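Local coordinates for protein Cfl (PDB 7A9J) that probably activates carboxylic acids such as coronafacic acid with ATP, as its family does, and probably joins them to amines to form amides, at residues V98-L106 with D236-F247; I178-F187 with G198-I207. The protein carries 1 engineered substitution. One frame throughout, in Å; residues are numbered along the deposited sequence.

Contact 1 of 2, residues V98-L106 with D236-F247. With R4Z (6-ethyl-1-oxidanylidene-indene-4-carboxylic acid), chain B.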
loop_
_atom_site.group_PDB
_atom_site.type_symbol
_atom_site.label_atom_id
_atom_site.label_comp_id
_atom_site.label_asym_id
_atom_site.label_seq_id
_atom_site.Cartn_x
_atom_site.Cartn_y
_atom_site.Cartn_z
ATOM N N VAL A 98 -0.656 -20.030 -11.309
ATOM C CA VAL A 98 -0.222 -19.253 -10.148
ATOM C C VAL A 98 0.524 -18.020 -10.639
ATOM O O VAL A 98 1.546 -18.132 -11.325
ATOM C CB VAL A 98 0.666 -20.138 -9.269
ATOM C CG1 VAL A 98 1.241 -19.359 -8.059
ATOM C CG2 VAL A 98 -0.112 -21.364 -8.844
ATOM N N PHE A 99 0.029 -16.828 -10.318
ATOM C CA PHE A 99 0.761 -15.670 -10.805
ATOM C C PHE A 99 1.701 -15.113 -9.744
ATOM O O PHE A 99 1.411 -15.161 -8.549
ATOM C CB PHE A 99 -0.135 -14.561 -11.335
ATOM C CG PHE A 99 -1.184 -14.040 -10.374
ATOM C CD1 PHE A 99 -0.974 -12.824 -9.721
ATOM C CD2 PHE A 99 -2.400 -14.701 -10.214
ATOM C CE1 PHE A 99 -1.946 -12.261 -8.888
ATOM C CE2 PHE A 99 -3.408 -14.146 -9.357
ATOM C CZ PHE A 99 -3.138 -12.915 -8.683
ATOM N N VAL A 100 2.846 -14.629 -10.213
ATOM C CA VAL A 100 3.961 -14.204 -9.338
ATOM C C VAL A 100 4.347 -12.800 -9.789
ATOM O O VAL A 100 5.193 -12.638 -10.673
ATOM C CB VAL A 100 5.170 -15.155 -9.413
ATOM C CG1 VAL A 100 6.227 -14.733 -8.348
ATOM C CG2 VAL A 100 4.749 -16.596 -9.210
ATOM N N PRO A 101 3.741 -11.757 -9.219
ATOM C CA PRO A 101 4.039 -10.401 -9.657
ATOM C C PRO A 101 5.451 -9.988 -9.229
ATOM O O PRO A 101 5.901 -10.255 -8.091
ATOM C CB PRO A 101 2.961 -9.554 -8.966
ATOM C CG PRO A 101 2.004 -10.523 -8.327
ATOM C CD PRO A 101 2.656 -11.846 -8.222
ATOM N N LEU A 102 6.187 -9.408 -10.174
ATOM C CA LEU A 102 7.566 -8.960 -9.951
ATOM C C LEU A 102 7.583 -7.442 -9.886
ATOM O O LEU A 102 7.389 -6.772 -10.903
ATOM C CB LEU A 102 8.518 -9.432 -11.048
ATOM C CG LEU A 102 8.509 -10.937 -11.252
ATOM C CD1 LEU A 102 9.376 -11.327 -12.485
ATOM C CD2 LEU A 102 8.948 -11.613 -9.980
ATOM N N SER A 103 7.884 -6.916 -8.695
ATOM C CA SER A 103 7.767 -5.497 -8.448
ATOM C C SER A 103 8.686 -4.716 -9.384
ATOM O O SER A 103 9.773 -5.169 -9.749
ATOM C CB SER A 103 8.140 -5.215 -6.958
ATOM O OG SER A 103 8.728 -3.945 -6.806
ATOM N N LEU A 104 8.218 -3.551 -9.836
ATOM C CA LEU A 104 9.024 -2.730 -10.720
ATOM C C LEU A 104 10.220 -2.101 -10.015
ATOM O O LEU A 104 11.075 -1.531 -10.695
ATOM C CB LEU A 104 8.172 -1.629 -11.361
ATOM C CG LEU A 104 6.831 -2.072 -11.985
ATOM C CD1 LEU A 104 6.182 -0.916 -12.779
ATOM C CD2 LEU A 104 7.023 -3.322 -12.867
ATOM N N LYS A 105 10.296 -2.178 -8.677
ATOM C CA LYS A 105 11.437 -1.671 -7.947
ATOM C C LYS A 105 12.591 -2.655 -7.935
ATOM O O LYS A 105 13.683 -2.254 -7.591
ATOM C CB LYS A 105 11.037 -1.314 -6.499
ATOM C CG LYS A 105 9.713 -0.494 -6.469
ATOM C CD LYS A 105 9.722 0.639 -5.439
ATOM C CE LYS A 105 8.446 1.478 -5.567
ATOM N NZ LYS A 105 8.234 1.992 -6.965
ATOM N N LEU A 106 12.381 -3.907 -8.348
ATOM C CA LEU A 106 13.436 -4.903 -8.363
ATOM C C LEU A 106 14.483 -4.634 -9.438
ATOM O O LEU A 106 14.152 -4.337 -10.590
ATOM C CB LEU A 106 12.854 -6.290 -8.577
ATOM C CG LEU A 106 11.816 -6.775 -7.567
ATOM C CD1 LEU A 106 11.210 -8.047 -8.104
ATOM C CD2 LEU A 106 12.458 -6.990 -6.229
ATOM N N ASP A 236 1.640 0.893 -7.946
ATOM C CA ASP A 236 1.668 0.057 -9.148
ATOM C C ASP A 236 0.742 -1.141 -9.047
ATOM O O ASP A 236 0.661 -1.823 -8.016
ATOM C CB ASP A 236 3.087 -0.479 -9.446
ATOM C CG ASP A 236 4.141 0.598 -9.635
ATOM O OD1 ASP A 236 3.830 1.741 -10.035
ATOM O OD2 ASP A 236 5.319 0.264 -9.420
ATOM N N LEU A 237 0.108 -1.465 -10.201
ATOM C CA LEU A 237 -0.806 -2.600 -10.255
ATOM C C LEU A 237 -0.088 -3.935 -10.082
ATOM O O LEU A 237 -0.727 -4.943 -9.788
ATOM C CB LEU A 237 -1.573 -2.564 -11.616
ATOM C CG LEU A 237 -2.569 -3.699 -11.876
ATOM C CD1 LEU A 237 -3.617 -3.834 -10.768
ATOM C CD2 LEU A 237 -3.199 -3.355 -13.286
ATOM N N ILE A 238 1.229 -3.951 -10.210
ATOM C CA ILE A 238 2.004 -5.156 -9.910
ATOM C C ILE A 238 2.129 -5.371 -8.404
ATOM O O ILE A 238 2.541 -6.442 -7.970
ATOM C CB ILE A 238 3.360 -5.025 -10.623
ATOM C CG1 ILE A 238 3.949 -6.394 -11.044
ATOM C CG2 ILE A 238 4.376 -4.327 -9.751
ATOM C CD1 ILE A 238 3.134 -7.165 -12.126
ATOM N N SER A 239 1.734 -4.407 -7.614
ATOM C CA SER A 239 1.924 -4.532 -6.136
ATOM C C SER A 239 0.655 -5.090 -5.476
ATOM O O SER A 239 -0.455 -4.701 -5.831
ATOM C CB SER A 239 2.239 -3.161 -5.568
ATOM O OG SER A 239 2.535 -3.279 -4.171
ATOM N N PRO A 240 0.731 -6.008 -4.529
ATOM C CA PRO A 240 -0.490 -6.656 -3.985
ATOM C C PRO A 240 -1.639 -5.755 -3.520
ATOM O O PRO A 240 -2.786 -6.072 -3.809
ATOM C CB PRO A 240 0.064 -7.441 -2.763
ATOM C CG PRO A 240 1.368 -7.916 -3.224
ATOM C CD PRO A 240 1.964 -6.650 -4.003
ATOM N N TRP A 241 -1.381 -4.637 -2.827
ATOM C CA TRP A 241 -2.531 -3.810 -2.449
ATOM C C TRP A 241 -3.348 -3.359 -3.684
ATOM O O TRP A 241 -4.575 -3.364 -3.652
ATOM C CB TRP A 241 -2.074 -2.586 -1.667
ATOM C CG TRP A 241 -3.194 -1.788 -1.050
ATOM C CD1 TRP A 241 -4.406 -2.252 -0.593
ATOM C CD2 TRP A 241 -3.158 -0.390 -0.789
ATOM N NE1 TRP A 241 -5.160 -1.190 -0.079
ATOM C CE2 TRP A 241 -4.411 -0.044 -0.201
ATOM C CE3 TRP A 241 -2.192 0.602 -1.013
ATOM C CZ2 TRP A 241 -4.728 1.265 0.151
ATOM C CZ3 TRP A 241 -2.489 1.884 -0.673
ATOM C CH2 TRP A 241 -3.764 2.208 -0.119
ATOM N N SER A 242 -2.673 -2.955 -4.746
ATOM C CA SER A 242 -3.404 -2.510 -5.948
ATOM C C SER A 242 -4.087 -3.665 -6.644
ATOM O O SER A 242 -5.130 -3.469 -7.255
ATOM C CB SER A 242 -2.482 -1.815 -6.906
ATOM O OG SER A 242 -2.108 -0.554 -6.396
ATOM N N ILE A 243 -3.500 -4.862 -6.604
ATOM C CA ILE A 243 -4.193 -6.019 -7.187
ATOM C C ILE A 243 -5.533 -6.223 -6.496
ATOM O O ILE A 243 -6.589 -6.361 -7.140
ATOM C CB ILE A 243 -3.306 -7.270 -7.046
ATOM C CG1 ILE A 243 -2.039 -7.074 -7.831
ATOM C CG2 ILE A 243 -4.142 -8.546 -7.393
ATOM C CD1 ILE A 243 -0.975 -8.192 -7.647
ATOM N N LEU A 244 -5.514 -6.179 -5.148
ATOM C CA LEU A 244 -6.727 -6.373 -4.397
ATOM C C LEU A 244 -7.704 -5.245 -4.645
ATOM O O LEU A 244 -8.914 -5.499 -4.720
ATOM C CB LEU A 244 -6.398 -6.467 -2.909
ATOM C CG LEU A 244 -5.559 -7.684 -2.500
ATOM C CD1 LEU A 244 -5.337 -7.612 -0.929
ATOM C CD2 LEU A 244 -6.238 -8.994 -2.808
ATOM N N ILE A 245 -7.215 -4.007 -4.683
ATOM C CA ILE A 245 -8.099 -2.869 -4.957
ATOM C C ILE A 245 -8.758 -3.045 -6.309
ATOM O O ILE A 245 -9.952 -2.811 -6.449
ATOM C CB ILE A 245 -7.323 -1.547 -4.961
ATOM C CG1 ILE A 245 -6.970 -1.175 -3.507
ATOM C CG2 ILE A 245 -8.152 -0.427 -5.575
ATOM C CD1 ILE A 245 -5.882 -0.062 -3.462
ATOM N N THR A 246 -7.977 -3.472 -7.285
ATOM C CA THR A 246 -8.512 -3.608 -8.647
ATOM C C THR A 246 -9.586 -4.710 -8.712
ATOM O O THR A 246 -10.664 -4.511 -9.284
ATOM C CB THR A 246 -7.336 -3.867 -9.594
ATOM O OG1 THR A 246 -6.429 -2.768 -9.527
ATOM C CG2 THR A 246 -7.870 -4.056 -11.117
ATOM N N PHE A 247 -9.318 -5.892 -8.148
ATOM C CA PHE A 247 -10.319 -6.933 -8.118
ATOM C C PHE A 247 -11.565 -6.457 -7.379
ATOM O O PHE A 247 -12.696 -6.698 -7.819
ATOM C CB PHE A 247 -9.835 -8.216 -7.418
ATOM C CG PHE A 247 -8.708 -8.930 -8.119
ATOM C CD1 PHE A 247 -8.625 -8.989 -9.540
ATOM C CD2 PHE A 247 -7.826 -9.675 -7.385
ATOM C CE1 PHE A 247 -7.579 -9.697 -10.128
ATOM C CE2 PHE A 247 -6.778 -10.366 -7.983
ATOM C CZ PHE A 247 -6.677 -10.430 -9.356
HETATM C C13 R4Z B . -1.713 -6.520 1.639
HETATM C C15 R4Z B . -2.509 -4.244 2.428
HETATM C C02 R4Z B . -3.198 -1.828 3.095
HETATM C C03 R4Z B . -2.698 -0.526 3.060
HETATM C C04 R4Z B . -1.269 -0.665 2.534
HETATM C C05 R4Z B . -2.359 -2.875 2.585
HETATM C C06 R4Z B . -1.152 -2.245 2.190
HETATM C C07 R4Z B . -0.152 -3.029 1.626
HETATM C C08 R4Z B . 1.165 -2.367 1.189
HETATM C C11 R4Z B . -0.334 -4.398 1.437
HETATM C C12 R4Z B . -1.520 -5.030 1.834
HETATM C C14 R4Z B . -2.067 -6.840 0.159
HETATM O O01 R4Z B . -4.292 -2.058 3.539
HETATM O O09 R4Z B . 1.922 -3.032 0.430
HETATM O O10 R4Z B . 1.512 -1.205 1.574
HETATM O O HOH W 1 6.381 -2.041 -8.467
HETATM O O HOH W 2 5.365 3.348 -7.899
#
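Ile238 places CG2 between its backbone N and carbonyl carbon (chi1 -149°), facing Ser103 and Leu104, and sets CG1 and CD1 against Pro101, while Ile243, its CG1 beside the backbone N (chi1 -63°) and the chain then extended, carries CD1 to the same proline ring. This joins the outermost strand, 98-101, of a parallel sheet to the start of helix 240-251 in the AMP-binding enzyme fold. Pro101 CB lies 3.3 Å from Ile238 O, and its CG meets Ile243 CD1 at 3.8 Å. Farther along, Ile243 CD1 comes to the edge of the Phe99 ring, and Phe99 CZ in turn reaches the edge of the Phe247 ring. Tyr89 of helix 83-95 also packs on Phe99, Ile238 and Ile243.

No direct hydrogen bond spans the two segments; the polar bridges run through water. Leu104 CD1 lies 3.7 Å from Asp236 OD2, yet the same carboxylate oxygen also accepts from a water that Leu104 N holds at 2.7 Å. A second water links Asp236 OD1 to Lys105 NZ, on the lysine side weakly. Lys105 NZ stands 4.2 Å from Asp236 OD2, too far for a salt bridge, although the opposite charges would probably attract.

The helix turns other residues to the bound indenone acid. Trp241 turns one ring face to it, the ligand's C03 over the ring centre and 3.7 Å from Trp241 CE2, and Ile245 CD1 backs the opposite face. Pro240 CB and Leu244 CD1 meet the ligand's ethyl end, the latter 3.5 Å from its C14.

Contact 2 of 2, residues I178-F187 with G198-I207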
loop_
_atom_site.group_PDB
_atom_site.type_symbol
_atom_site.label_atom_id
_atom_site.label_comp_id
_atom_site.label_asym_id
_atom_site.label_seq_id
_atom_site.Cartn_x
_atom_site.Cartn_y
_atom_site.Cartn_z
ATOM N N ILE A 178 -11.431 -25.217 -10.948
ATOM C CA ILE A 178 -10.683 -24.401 -9.974
ATOM C C ILE A 178 -11.342 -24.606 -8.620
ATOM O O ILE A 178 -12.564 -24.499 -8.514
ATOM C CB ILE A 178 -10.696 -22.899 -10.332
ATOM C CG1 ILE A 178 -10.194 -22.611 -11.755
ATOM C CG2 ILE A 178 -9.899 -22.080 -9.312
ATOM C CD1 ILE A 178 -8.897 -23.210 -12.099
ATOM N N TYR A 179 -10.544 -24.913 -7.581
ATOM C CA TYR A 179 -11.059 -25.186 -6.243
ATOM C C TYR A 179 -10.475 -24.174 -5.274
ATOM O O TYR A 179 -9.385 -23.663 -5.501
ATOM C CB TYR A 179 -10.703 -26.603 -5.776
ATOM C CG TYR A 179 -11.284 -27.634 -6.696
ATOM C CD1 TYR A 179 -12.595 -28.019 -6.560
ATOM C CD2 TYR A 179 -10.536 -28.170 -7.753
ATOM C CE1 TYR A 179 -13.159 -28.950 -7.435
ATOM C CE2 TYR A 179 -11.092 -29.083 -8.611
ATOM C CZ TYR A 179 -12.403 -29.466 -8.444
ATOM O OH TYR A 179 -12.967 -30.385 -9.297
ATOM N N THR A 180 -11.239 -23.796 -4.254
ATOM C CA THR A 180 -10.797 -22.628 -3.484
ATOM C C THR A 180 -9.550 -22.906 -2.655
ATOM O O THR A 180 -8.810 -21.963 -2.366
ATOM C CB THR A 180 -11.911 -22.097 -2.587
ATOM O OG1 THR A 180 -12.316 -23.142 -1.702
ATOM C CG2 THR A 180 -13.097 -21.707 -3.440
ATOM N N ASP A 181 -9.240 -24.170 -2.344
ATOM C CA ASP A 181 -8.007 -24.415 -1.597
ATOM C C ASP A 181 -6.744 -24.392 -2.470
ATOM O O ASP A 181 -5.623 -24.444 -1.924
ATOM C CB ASP A 181 -8.118 -25.758 -0.852
ATOM C CG ASP A 181 -8.451 -26.908 -1.771
ATOM O OD1 ASP A 181 -7.715 -27.898 -1.743
ATOM O OD2 ASP A 181 -9.456 -26.825 -2.512
ATOM N N GLU A 182 -6.866 -24.337 -3.795
ATOM C CA GLU A 182 -5.667 -24.379 -4.632
ATOM C C GLU A 182 -4.893 -23.073 -4.603
ATOM O O GLU A 182 -5.449 -21.988 -4.375
ATOM C CB GLU A 182 -6.040 -24.740 -6.083
ATOM C CG GLU A 182 -6.542 -26.137 -6.122
ATOM C CD GLU A 182 -7.106 -26.534 -7.494
ATOM O OE1 GLU A 182 -7.812 -25.697 -8.119
ATOM O OE2 GLU A 182 -6.824 -27.661 -7.916
ATOM N N ILE A 183 -3.581 -23.172 -4.881
ATOM C CA ILE A 183 -2.758 -21.967 -4.927
ATOM C C ILE A 183 -3.209 -21.069 -6.047
ATOM O O ILE A 183 -3.489 -21.516 -7.172
ATOM C CB ILE A 183 -1.267 -22.288 -5.107
ATOM C CG1 ILE A 183 -0.800 -23.182 -3.997
ATOM C CG2 ILE A 183 -0.437 -20.969 -5.173
ATOM C CD1 ILE A 183 0.493 -23.880 -4.299
ATOM N N ALA A 184 -3.303 -19.787 -5.735
ATOM C CA ALA A 184 -3.593 -18.756 -6.716
ATOM C C ALA A 184 -2.410 -17.877 -7.065
ATOM O O ALA A 184 -2.260 -17.506 -8.232
ATOM C CB ALA A 184 -4.734 -17.881 -6.223
ATOM N N SER A 185 -1.581 -17.488 -6.078
ATOM C CA SER A 185 -0.528 -16.527 -6.365
ATOM C C SER A 185 0.538 -16.607 -5.272
ATOM O O SER A 185 0.359 -17.249 -4.227
ATOM C CB SER A 185 -1.098 -15.106 -6.448
ATOM O OG SER A 185 -1.491 -14.734 -5.147
ATOM N N ILE A 186 1.704 -16.056 -5.586
ATOM C CA ILE A 186 2.791 -15.948 -4.619
ATOM C C ILE A 186 3.211 -14.501 -4.624
ATOM O O ILE A 186 3.622 -13.989 -5.668
ATOM C CB ILE A 186 3.991 -16.849 -4.969
ATOM C CG1 ILE A 186 3.601 -18.310 -4.975
ATOM C CG2 ILE A 186 5.084 -16.645 -3.857
ATOM C CD1 ILE A 186 4.699 -19.245 -5.572
ATOM N N PHE A 187 3.127 -13.843 -3.462
ATOM C CA PHE A 187 3.417 -12.418 -3.342
ATOM C C PHE A 187 4.682 -12.290 -2.505
ATOM O O PHE A 187 4.663 -12.562 -1.289
ATOM C CB PHE A 187 2.251 -11.681 -2.674
ATOM C CG PHE A 187 0.995 -11.571 -3.485
ATOM C CD1 PHE A 187 0.951 -11.783 -4.873
ATOM C CD2 PHE A 187 -0.188 -11.215 -2.842
ATOM C CE1 PHE A 187 -0.270 -11.654 -5.604
ATOM C CE2 PHE A 187 -1.345 -11.068 -3.533
ATOM C CZ PHE A 187 -1.412 -11.276 -4.969
ATOM N N GLY A 198 8.157 -15.684 -0.103
ATOM C CA GLY A 198 7.049 -15.803 -1.023
ATOM C C GLY A 198 5.787 -16.164 -0.273
ATOM O O GLY A 198 5.621 -17.308 0.119
ATOM N N ILE A 199 4.893 -15.202 -0.084
ATOM C CA ILE A 199 3.669 -15.451 0.669
ATOM C C ILE A 199 2.658 -16.074 -0.279
ATOM O O ILE A 199 2.349 -15.523 -1.334
ATOM C CB ILE A 199 3.114 -14.160 1.279
ATOM C CG1 ILE A 199 4.189 -13.480 2.148
ATOM C CG2 ILE A 199 1.852 -14.452 2.051
ATOM C CD1 ILE A 199 4.718 -14.366 3.252
ATOM N N VAL A 200 2.163 -17.243 0.086
ATOM C CA VAL A 200 1.332 -18.031 -0.815
ATOM C C VAL A 200 -0.121 -17.768 -0.468
ATOM O O VAL A 200 -0.539 -17.971 0.674
ATOM C CB VAL A 200 1.667 -19.526 -0.716
ATOM C CG1 VAL A 200 0.774 -20.334 -1.700
ATOM C CG2 VAL A 200 3.159 -19.713 -1.045
ATOM N N TYR A 201 -0.877 -17.356 -1.469
ATOM C CA TYR A 201 -2.334 -17.162 -1.404
ATOM C C TYR A 201 -3.019 -18.302 -2.134
ATOM O O TYR A 201 -2.622 -18.629 -3.260
ATOM C CB TYR A 201 -2.749 -15.908 -2.139
ATOM C CG TYR A 201 -2.527 -14.628 -1.381
ATOM C CD1 TYR A 201 -1.296 -14.318 -0.830
ATOM C CD2 TYR A 201 -3.553 -13.687 -1.328
ATOM C CE1 TYR A 201 -1.105 -13.134 -0.136
ATOM C CE2 TYR A 201 -3.369 -12.468 -0.678
ATOM C CZ TYR A 201 -2.138 -12.186 -0.124
ATOM O OH TYR A 201 -1.912 -10.965 0.515
ATOM N N SER A 202 -4.048 -18.887 -1.512
ATOM C CA SER A 202 -4.974 -19.722 -2.268
ATOM C C SER A 202 -6.050 -18.864 -2.935
ATOM O O SER A 202 -6.123 -17.642 -2.745
ATOM C CB SER A 202 -5.617 -20.767 -1.359
ATOM O OG SER A 202 -6.477 -20.099 -0.445
ATOM N N GLN A 203 -6.834 -19.525 -3.810
ATOM C CA GLN A 203 -8.056 -18.904 -4.307
ATOM C C GLN A 203 -8.883 -18.333 -3.156
ATOM O O GLN A 203 -9.382 -17.196 -3.247
ATOM C CB GLN A 203 -8.853 -19.910 -5.152
ATOM C CG GLN A 203 -8.106 -20.344 -6.430
ATOM C CD GLN A 203 -8.342 -19.388 -7.609
ATOM O OE1 GLN A 203 -9.141 -18.468 -7.518
ATOM N NE2 GLN A 203 -7.664 -19.652 -8.747
ATOM N N LYS A 204 -9.015 -19.088 -2.060
ATOM C CA LYS A 204 -9.756 -18.598 -0.900
ATOM C C LYS A 204 -9.084 -17.394 -0.231
ATOM O O LYS A 204 -9.788 -16.453 0.162
ATOM C CB LYS A 204 -9.961 -19.711 0.132
ATOM C CG LYS A 204 -10.888 -19.271 1.280
ATOM C CD LYS A 204 -11.181 -20.441 2.260
ATOM C CE LYS A 204 -12.272 -20.078 3.292
ATOM N NZ LYS A 204 -12.070 -18.774 3.981
ATOM N N THR A 205 -7.744 -17.425 -0.025
ATOM C CA THR A 205 -7.085 -16.229 0.502
ATOM C C THR A 205 -7.465 -14.998 -0.306
ATOM O O THR A 205 -7.788 -13.924 0.247
ATOM C CB THR A 205 -5.551 -16.335 0.460
ATOM O OG1 THR A 205 -5.112 -17.615 0.918
ATOM C CG2 THR A 205 -4.950 -15.267 1.428
ATOM N N LEU A 206 -7.449 -15.140 -1.634
ATOM C CA LEU A 206 -7.717 -13.985 -2.461
ATOM C C LEU A 206 -9.182 -13.536 -2.338
ATOM O O LEU A 206 -9.449 -12.331 -2.274
ATOM C CB LEU A 206 -7.355 -14.353 -3.900
ATOM C CG LEU A 206 -7.150 -13.220 -4.852
ATOM C CD1 LEU A 206 -6.013 -12.311 -4.380
ATOM C CD2 LEU A 206 -6.814 -13.899 -6.214
ATOM N N ILE A 207 -10.122 -14.491 -2.346
ATOM C CA ILE A 207 -11.538 -14.173 -2.100
ATOM C C ILE A 207 -11.647 -13.354 -0.798
ATOM O O ILE A 207 -12.270 -12.287 -0.758
ATOM C CB ILE A 207 -12.354 -15.470 -1.995
ATOM C CG1 ILE A 207 -12.454 -16.220 -3.367
ATOM C CG2 ILE A 207 -13.772 -15.229 -1.408
ATOM C CD1 ILE A 207 -13.031 -17.582 -3.148
HETATM O O HOH W 3 -5.291 -20.680 -9.105
#
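Tyr201 O is gripped by two successive amides of the facing strand, Ala184 N at 2.8 Å and Ser185 N at 3.2 Å. The Ala184 bond lies in the carbonyl plane, whereas the Ser185 donor is tilted 23° from it. Tyr201 N returns a bond to Ser185 O, and Phe187 and Ile199 exchange a reciprocal pair beyond.

Ala184 and Ser185 both face Tyr201, a classic beta bulge, which shifts the register of the antiparallel hairpin 183-188/198-202 by one residue. On one side of the hairpin Ile186 and Val200 lie side by side, pointing the same way. On the other, Phe187 presents its edge to the face of Tyr201 in an edge-to-face pair, planes at 54°, with CD2 3.4 Å from Tyr201 CE1. Thr205 CG2 sits over the opposite face of the tyrosine, and Gly340 O takes its hydroxyl, so the ring is held on both faces and at its end. Ser185 OG, placed between its backbone N and carbonyl carbon (chi1 69°), rests 3.5 Å from Tyr201 CB and is buried without a polar partner.

Where the strand passes into helix 203-214, Ser202 and Thr205 form a capping box: Ser202 OG accepts from Thr205 N, and Thr205 OG1 from Ser202 N. The preceding loop of the other segment meets this helix start too. Glu182 O receives Gln203 N almost head-on, and Thr180 O receives Lys204 N. Gln203 bends at chi2 and passes Ile178 at about a right angle, its NE2 3.3 Å from Ile178 CG2; a water held by NE2 at 2.6 Å donates to Ile183 O.

In the fold
The centres of contacts 1 and 2 are about 14 Å apart, and strand 98-101 joins them directly: Phe99 N lies 3.2 Å from Ala184 O and Phe99 O 3.1 Å from Ile186 N, both probable hydrogen bonds. The hairpin thus pairs by its backbone with strand 98-101, whose Phe99 and Pro101 side chains meet helix 240-251. Phe187 packs on Pro240 and Ile243, and Leu206 on Leu244 and Phe247, tying the hairpin and its helix to helix 240-251. Both contacts reach the bound indenone acid: contact 1 supplies three pocket residues, and the side chain of Tyr201 in contact 2 is about 4 Å from it, nearest atoms. Ser333 OG hydrogen-bonds the ligand from elsewhere in the chain.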